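Local structure of polyketide synthase PksL (Bacillus subtilis, 5E1V) at residues V28-G31 with L32-I35; E184-M187 with F188-L192; N134-L138 with D139-E143. The protein forms a monomeric dehydratase domain of a trans-AT polyketide synthase, probably removing water from beta-hydroxyacyl intermediates during bacillaene assembly. All coordinates share one frame; numbering follows the deposited sequence.

How the contacts relate
Three short pieces of chain illustrate one principle, the passage from extended or irregular backbone into a helix. Contacts 1 and 2 lie side by side in the interior, their centres 11 Å apart, and they touch: Ala-33 CB is 3.8 Å from Pro-190 CG, and Ile-35 CG2 is 3.9 Å from Phe-188 CB. Each leads into a helix, 34-44 and 190-203 respectively, and together they bring Pro-30 against Asp-194, in the region expected to hold the active site of a dehydratase. Contact 3 is peripheral, with its centre about 22 Å from those of the other two, yet Val-136 and Val-141 still reach the side of helix 190-203.

Contact 1: residues V28-G31 with L32-I35; sequences VLPG and LAYI
Leu-29 extends its side chain with CG trans to the backbone N (chi1 -177°), which places CD1 against Ala-33, while Tyr-34, with CG opposite its own carbonyl carbon (chi1 -77°), brings its ring back alongside Gly-31. The first torsion yields an apolar contact, Leu-29 CD1 to Ala-33 CB at 3.9 Å. The second sets Tyr-34 CD2 3.2 Å from Gly-31 O, which approaches the ring obliquely.

Between these side chains the backbone turns. Ala-33 N donates to Pro-30 O over 3.0 Å with an N-H...O angle of 154°, the donor sitting well above the carbonyl plane, and the turn so closed has the backbone angles of type I. It is compact enough that Ala-33 CB stands 3.1 Å from Pro-30 O. One residue on, Tyr-34 N makes a weak bond of 3.3 Å to Gly-31 O. That oxygen is also hydrogen-bonded to the hydroxyl of Tyr-220 on strand 215-225, so the turn is tied to the sheet beside it.

Leu-32 packs on Ile-193, Leu-266 and Phe-269, whereas Pro-30 meets Asp-194. Two successive turns thus carry strand 26-29 into helix 34-44, the helix that a hot-dog sheet wraps. Pro-30 closes an HxxxGxxxxP sequence begun by His-21, the motif that in related polyketide dehydratases contributes to the active site.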
loop_
_atom_site.group_PDB
_atom_site.type_symbol
_atom_site.label_atom_id
_atom_site.label_comp_id
_atom_site.label_asym_id
_atom_site.label_seq_id
_atom_site.Cartn_x
_atom_site.Cartn_y
_atom_site.Cartn_z
ATOM N N VAL A 28 -12.111 -1.354 6.208
ATOM C CA VAL A 28 -10.773 -1.516 6.665
ATOM C C VAL A 28 -9.862 -0.519 5.996
ATOM O O VAL A 28 -9.900 -0.326 4.782
ATOM C CB VAL A 28 -10.251 -2.946 6.242
ATOM C CG1 VAL A 28 -8.748 -3.097 6.439
ATOM C CG2 VAL A 28 -10.916 -3.982 7.037
ATOM N N LEU A 29 -9.049 0.152 6.769
ATOM C CA LEU A 29 -7.997 0.921 6.151
ATOM C C LEU A 29 -6.990 -0.040 5.435
ATOM O O LEU A 29 -6.389 -0.898 6.106
ATOM C CB LEU A 29 -7.285 1.754 7.210
ATOM C CG LEU A 29 -6.211 2.631 6.571
ATOM C CD1 LEU A 29 -6.740 3.733 5.657
ATOM C CD2 LEU A 29 -5.208 3.158 7.557
ATOM N N PRO A 30 -6.810 0.106 4.123
ATOM C CA PRO A 30 -5.845 -0.806 3.502
ATOM C C PRO A 30 -4.498 -0.678 4.178
ATOM O O PRO A 30 -4.006 0.407 4.500
ATOM C CB PRO A 30 -5.808 -0.392 2.005
ATOM C CG PRO A 30 -6.994 0.469 1.804
ATOM C CD PRO A 30 -7.328 1.078 3.149
ATOM N N GLY A 31 -3.921 -1.823 4.476
ATOM C CA GLY A 31 -2.643 -1.831 5.125
ATOM C C GLY A 31 -1.603 -1.097 4.294
ATOM O O GLY A 31 -0.676 -0.621 4.837
ATOM N N LEU A 32 -1.742 -1.069 2.980
ATOM C CA LEU A 32 -0.747 -0.412 2.078
ATOM C C LEU A 32 -0.838 1.149 2.141
ATOM O O LEU A 32 0.030 1.833 1.663
ATOM C CB LEU A 32 -0.885 -0.891 0.653
ATOM C CG LEU A 32 -0.358 -2.343 0.472
ATOM C CD1 LEU A 32 -0.790 -2.828 -0.890
ATOM C CD2 LEU A 32 1.156 -2.331 0.573
ATOM N N ALA A 33 -1.863 1.635 2.836
ATOM C CA ALA A 33 -2.042 3.051 3.089
ATOM C C ALA A 33 -1.102 3.575 4.121
ATOM O O ALA A 33 -0.903 4.772 4.237
ATOM C CB ALA A 33 -3.497 3.328 3.476
ATOM N N TYR A 34 -0.469 2.686 4.906
ATOM C CA TYR A 34 0.521 3.167 5.912
ATOM C C TYR A 34 1.733 3.860 5.295
ATOM O O TYR A 34 2.464 4.605 6.009
ATOM C CB TYR A 34 0.961 1.972 6.816
ATOM C CG TYR A 34 -0.039 1.587 7.840
ATOM C CD1 TYR A 34 -0.486 2.488 8.740
ATOM C CD2 TYR A 34 -0.544 0.300 7.896
ATOM C CE1 TYR A 34 -1.394 2.122 9.771
ATOM C CE2 TYR A 34 -1.433 -0.108 8.876
ATOM C CZ TYR A 34 -1.825 0.768 9.850
ATOM O OH TYR A 34 -2.734 0.407 10.796
ATOM N N ILE A 35 2.107 3.493 4.078
ATOM C CA ILE A 35 3.265 4.150 3.398
ATOM C C ILE A 35 3.043 5.681 3.266
ATOM O O ILE A 35 3.863 6.505 3.711
ATOM C CB ILE A 35 3.540 3.520 2.032
ATOM C CG1 ILE A 35 3.925 2.029 2.263
ATOM C CG2 ILE A 35 4.636 4.267 1.349
ATOM C CD1 ILE A 35 3.863 1.194 1.038
#

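Contact 2: residues E184-M187 with F188-L192; sequences EGFM and FHPTL
OD1 of Asp-36, on helix 34-44, accepts hydrogen bonds from both Met-187 N and Phe-188 N, so one carboxylate oxygen grips two consecutive backbone N-H groups. The Met-187 carbonyl then turns under the neighbouring ring: its O lies over one face of Phe-188, 3.2 Å from CG. Met-187 CB also meets Phe-188 CD2 at 3.8 Å, and Phe-188 is held edge-to-face with Phe-223 and with Tyr-39.

Further on the chain enters helix 190-203, one of the central helices of the double hot-dog fold, through the HPxxxD sequence familiar in polyketide dehydratases. His-189 is its N-cap. The side-chain ND1 receives Thr-191 N over 3.2 Å, with the donor nearly in the imidazole plane, a bond that helps to fix the rotation of the ring.

His-189 carries CG on the side away from its backbone N (chi1 -155°), which places the imidazole over a face of Phe-186. His-189 CD2 comes within 3.5 Å of Phe-186 CD1, and the centroids are 4.3 Å apart with the planes inclined at 44°, neither parallel nor perpendicular. Pro-190 takes another part of the same phenyl ring, its CD 3.8 Å from Phe-186 CD2 and the two side chains running at about a right angle.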
loop_
_atom_site.group_PDB
_atom_site.type_symbol
_atom_site.label_atom_id
_atom_site.label_comp_id
_atom_site.label_asym_id
_atom_site.label_seq_id
_atom_site.Cartn_x
_atom_site.Cartn_y
_atom_site.Cartn_z
ATOM N N GLU A 184 -3.191 15.685 -5.566
ATOM C CA GLU A 184 -2.062 16.582 -5.377
ATOM C C GLU A 184 -1.487 16.545 -3.932
ATOM O O GLU A 184 -0.290 16.799 -3.708
ATOM C CB GLU A 184 -2.436 18.057 -5.777
ATOM N N GLY A 185 -2.314 16.216 -2.955
ATOM C CA GLY A 185 -1.847 16.220 -1.577
ATOM C C GLY A 185 -1.221 14.911 -1.103
ATOM O O GLY A 185 -0.586 14.859 -0.047
ATOM N N PHE A 186 -1.324 13.886 -1.891
ATOM C CA PHE A 186 -0.726 12.594 -1.531
ATOM C C PHE A 186 0.752 12.425 -1.928
ATOM O O PHE A 186 1.280 13.117 -2.839
ATOM C CB PHE A 186 -1.603 11.506 -2.213
ATOM C CG PHE A 186 -2.887 11.378 -1.571
ATOM C CD1 PHE A 186 -3.950 12.130 -2.010
ATOM C CD2 PHE A 186 -3.074 10.512 -0.472
ATOM C CE1 PHE A 186 -5.174 12.106 -1.346
ATOM C CE2 PHE A 186 -4.264 10.445 0.183
ATOM C CZ PHE A 186 -5.349 11.246 -0.263
ATOM N N MET A 187 1.421 11.476 -1.260
ATOM C CA MET A 187 2.823 11.211 -1.570
ATOM C C MET A 187 2.934 9.835 -2.264
ATOM O O MET A 187 3.598 9.677 -3.273
ATOM C CB MET A 187 3.654 11.255 -0.340
ATOM C CG MET A 187 3.769 12.623 0.265
ATOM S SD MET A 187 4.901 12.688 1.649
ATOM C CE MET A 187 6.407 12.415 0.802
ATOM N N PHE A 188 2.303 8.823 -1.662
ATOM C CA PHE A 188 2.240 7.502 -2.248
ATOM C C PHE A 188 0.795 7.048 -2.190
ATOM O O PHE A 188 0.347 6.409 -1.191
ATOM C CB PHE A 188 3.272 6.600 -1.490
ATOM C CG PHE A 188 4.632 7.148 -1.622
ATOM C CD1 PHE A 188 5.289 6.970 -2.835
ATOM C CD2 PHE A 188 5.295 7.827 -0.579
ATOM C CE1 PHE A 188 6.545 7.550 -3.050
ATOM C CE2 PHE A 188 6.531 8.407 -0.814
ATOM C CZ PHE A 188 7.147 8.272 -2.079
ATOM N N HIS A 189 0.043 7.434 -3.259
ATOM C CA HIS A 189 -1.366 7.333 -3.166
ATOM C C HIS A 189 -1.815 5.937 -2.817
ATOM O O HIS A 189 -1.594 5.008 -3.591
ATOM C CB HIS A 189 -2.055 7.749 -4.484
ATOM C CG HIS A 189 -3.455 8.225 -4.271
ATOM N ND1 HIS A 189 -4.490 7.370 -4.064
ATOM C CD2 HIS A 189 -3.994 9.465 -4.345
ATOM C CE1 HIS A 189 -5.598 8.042 -3.924
ATOM N NE2 HIS A 189 -5.318 9.329 -4.056
ATOM N N PRO A 190 -2.529 5.758 -1.669
ATOM C CA PRO A 190 -3.073 4.386 -1.378
ATOM C C PRO A 190 -3.832 3.621 -2.437
ATOM O O PRO A 190 -3.662 2.487 -2.527
ATOM C CB PRO A 190 -3.903 4.599 -0.170
ATOM C CG PRO A 190 -3.178 5.778 0.538
ATOM C CD PRO A 190 -2.924 6.684 -0.583
ATOM N N THR A 191 -4.574 4.255 -3.315
ATOM C CA THR A 191 -5.170 3.556 -4.449
ATOM C C THR A 191 -4.195 3.004 -5.472
ATOM O O THR A 191 -4.318 1.881 -6.002
ATOM C CB THR A 191 -6.163 4.569 -5.112
ATOM O OG1 THR A 191 -7.181 4.891 -4.124
ATOM C CG2 THR A 191 -6.839 3.959 -6.197
ATOM N N LEU A 192 -3.160 3.769 -5.748
ATOM C CA LEU A 192 -2.098 3.277 -6.616
ATOM C C LEU A 192 -1.370 2.126 -5.953
ATOM O O LEU A 192 -1.102 1.138 -6.592
ATOM C CB LEU A 192 -1.181 4.416 -6.922
ATOM C CG LEU A 192 -1.679 5.590 -7.794
ATOM C CD1 LEU A 192 -0.577 6.545 -8.023
ATOM C CD2 LEU A 192 -2.211 5.051 -9.115
#

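Contact 3: residues N134-L138 with D139-E143; sequences NVVQL and DDVYE
Leu-138 and Tyr-142, one helical turn apart, are joined first by their backbones. Tyr-142 N donates to Leu-138 O over 2.9 Å at 169°, the i to i+4 pairing of an alpha-helix, here almost in line with the carbonyl bond. Val-141 N also approaches this oxygen, at 2.8 Å, but more bent and weakly bonded. The residue before gives a further weak link, Asp-140 N to Gln-137 O at 3.1 Å, so the last strand carbonyl is drawn into the first turn of helix 138-147. The direction of strand 134-137 and that of helix segment 139-143 differ by 63°.

Apolar contacts gather along one side. Val-136 CG1 reaches Val-141 CG2 at 3.7 Å, the two side chains crossing at about a right angle, and both valines go on to touch His-202 of helix 190-203. Leu-138 has CG swung away from its backbone N (chi1 -160°), and its CD2 stands 3.5 Å from Tyr-142 CE2, obliquely to the ring. The phenol is held from elsewhere too: OH is hydrogen-bonded to Ala-158 N, and the ring meets that of His-152.

Polar side chains take the outer side. Asp-140 lies beside the junction, its CB 3.4 Å from Gln-137 O and its OD2 4.0 Å from Gln-137 CB, while Asp-139 has a long, weak ion pair with Lys-157.

This is a strand-to-helix junction at the periphery of the double hot-dog fold, strand 134-137 being outermost within the chain and lying against strand 159-165. Backbone bonds and apolar contacts together probably hold the bend. Asp-139 and Asp-140 lie in the first turn, and their negative charges would probably interact favourably with the positive end of the helix dipole.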
loop_
_atom_site.group_PDB
_atom_site.type_symbol
_atom_site.label_atom_id
_atom_site.label_comp_id
_atom_site.label_asym_id
_atom_site.label_seq_id
_atom_site.Cartn_x
_atom_site.Cartn_y
_atom_site.Cartn_z
ATOM N N ASN A 134 -1.068 -11.718 -22.933
ATOM C CA ASN A 134 -2.470 -11.401 -22.672
ATOM C C ASN A 134 -2.581 -10.102 -21.893
ATOM O O ASN A 134 -1.699 -9.800 -21.075
ATOM C CB ASN A 134 -3.137 -12.515 -21.874
ATOM C CG ASN A 134 -3.647 -13.634 -22.758
ATOM O OD1 ASN A 134 -4.854 -13.778 -22.934
ATOM N ND2 ASN A 134 -2.735 -14.413 -23.344
ATOM N N VAL A 135 -3.656 -9.359 -22.163
ATOM C CA VAL A 135 -4.069 -8.185 -21.368
ATOM C C VAL A 135 -5.347 -8.478 -20.520
ATOM O O VAL A 135 -6.406 -8.864 -21.026
ATOM C CB VAL A 135 -4.217 -6.957 -22.291
ATOM C CG1 VAL A 135 -4.828 -5.746 -21.595
ATOM C CG2 VAL A 135 -2.864 -6.598 -22.874
ATOM N N VAL A 136 -5.236 -8.319 -19.209
ATOM C CA VAL A 136 -6.373 -8.402 -18.338
ATOM C C VAL A 136 -6.772 -6.967 -17.938
ATOM O O VAL A 136 -5.955 -6.210 -17.397
ATOM C CB VAL A 136 -6.082 -9.293 -17.094
ATOM C CG1 VAL A 136 -7.339 -9.467 -16.229
ATOM C CG2 VAL A 136 -5.552 -10.652 -17.514
ATOM N N GLN A 137 -8.014 -6.572 -18.219
ATOM C CA GLN A 137 -8.518 -5.303 -17.692
ATOM C C GLN A 137 -8.667 -5.419 -16.144
ATOM O O GLN A 137 -9.051 -6.438 -15.585
ATOM C CB GLN A 137 -9.815 -4.857 -18.391
ATOM C CG GLN A 137 -9.990 -3.332 -18.526
ATOM C CD GLN A 137 -9.033 -2.657 -19.528
ATOM O OE1 GLN A 137 -8.604 -3.262 -20.525
ATOM N NE2 GLN A 137 -8.701 -1.383 -19.269
ATOM N N LEU A 138 -8.314 -4.354 -15.454
ATOM C CA LEU A 138 -8.279 -4.385 -14.028
ATOM C C LEU A 138 -9.680 -4.522 -13.407
ATOM O O LEU A 138 -9.862 -5.196 -12.376
ATOM C CB LEU A 138 -7.538 -3.141 -13.527
ATOM C CG LEU A 138 -6.998 -3.281 -12.092
ATOM C CD1 LEU A 138 -5.780 -4.204 -12.025
ATOM C CD2 LEU A 138 -6.613 -1.945 -11.489
ATOM N N ASP A 139 -10.700 -3.965 -14.031
ATOM C CA ASP A 139 -12.053 -4.253 -13.529
ATOM C C ASP A 139 -12.372 -5.720 -13.358
ATOM O O ASP A 139 -13.134 -6.110 -12.450
ATOM C CB ASP A 139 -13.072 -3.705 -14.466
ATOM C CG ASP A 139 -13.137 -2.270 -14.417
ATOM O OD1 ASP A 139 -12.843 -1.718 -13.326
ATOM O OD2 ASP A 139 -13.519 -1.687 -15.462
ATOM N N ASP A 140 -11.829 -6.546 -14.240
ATOM C CA ASP A 140 -12.051 -7.987 -14.130
ATOM C C ASP A 140 -11.357 -8.597 -12.934
ATOM O O ASP A 140 -11.821 -9.585 -12.381
ATOM C CB ASP A 140 -11.604 -8.692 -15.417
ATOM C CG ASP A 140 -12.443 -8.254 -16.638
ATOM O OD1 ASP A 140 -13.656 -7.989 -16.462
ATOM O OD2 ASP A 140 -11.888 -8.164 -17.746
ATOM N N VAL A 141 -10.249 -7.991 -12.517
ATOM C CA VAL A 141 -9.518 -8.469 -11.361
ATOM C C VAL A 141 -10.288 -8.011 -10.121
ATOM O O VAL A 141 -10.468 -8.789 -9.207
ATOM C CB VAL A 141 -8.083 -7.939 -11.375
ATOM C CG1 VAL A 141 -7.237 -8.605 -10.296
ATOM C CG2 VAL A 141 -7.486 -8.233 -12.732
ATOM N N TYR A 142 -10.764 -6.765 -10.123
ATOM C CA TYR A 142 -11.583 -6.282 -8.999
ATOM C C TYR A 142 -12.878 -7.122 -8.936
ATOM O O TYR A 142 -13.399 -7.364 -7.850
ATOM C CB TYR A 142 -11.947 -4.819 -9.155
ATOM C CG TYR A 142 -10.833 -3.831 -8.751
ATOM C CD1 TYR A 142 -10.285 -3.850 -7.459
ATOM C CD2 TYR A 142 -10.372 -2.883 -9.620
ATOM C CE1 TYR A 142 -9.248 -2.980 -7.087
ATOM C CE2 TYR A 142 -9.352 -2.000 -9.246
ATOM C CZ TYR A 142 -8.794 -2.059 -7.982
ATOM O OH TYR A 142 -7.813 -1.146 -7.651
ATOM N N GLU A 143 -13.353 -7.605 -10.099
ATOM C CA GLU A 143 -14.528 -8.514 -10.134
ATOM C C GLU A 143 -14.249 -9.761 -9.320
ATOM O O GLU A 143 -15.040 -10.160 -8.439
ATOM C CB GLU A 143 -14.856 -8.888 -11.588
ATOM C CG GLU A 143 -16.320 -9.092 -11.910
ATOM C CD GLU A 143 -16.542 -9.365 -13.410
ATOM O OE1 GLU A 143 -15.602 -9.808 -14.110
ATOM O OE2 GLU A 143 -17.669 -9.144 -13.896
#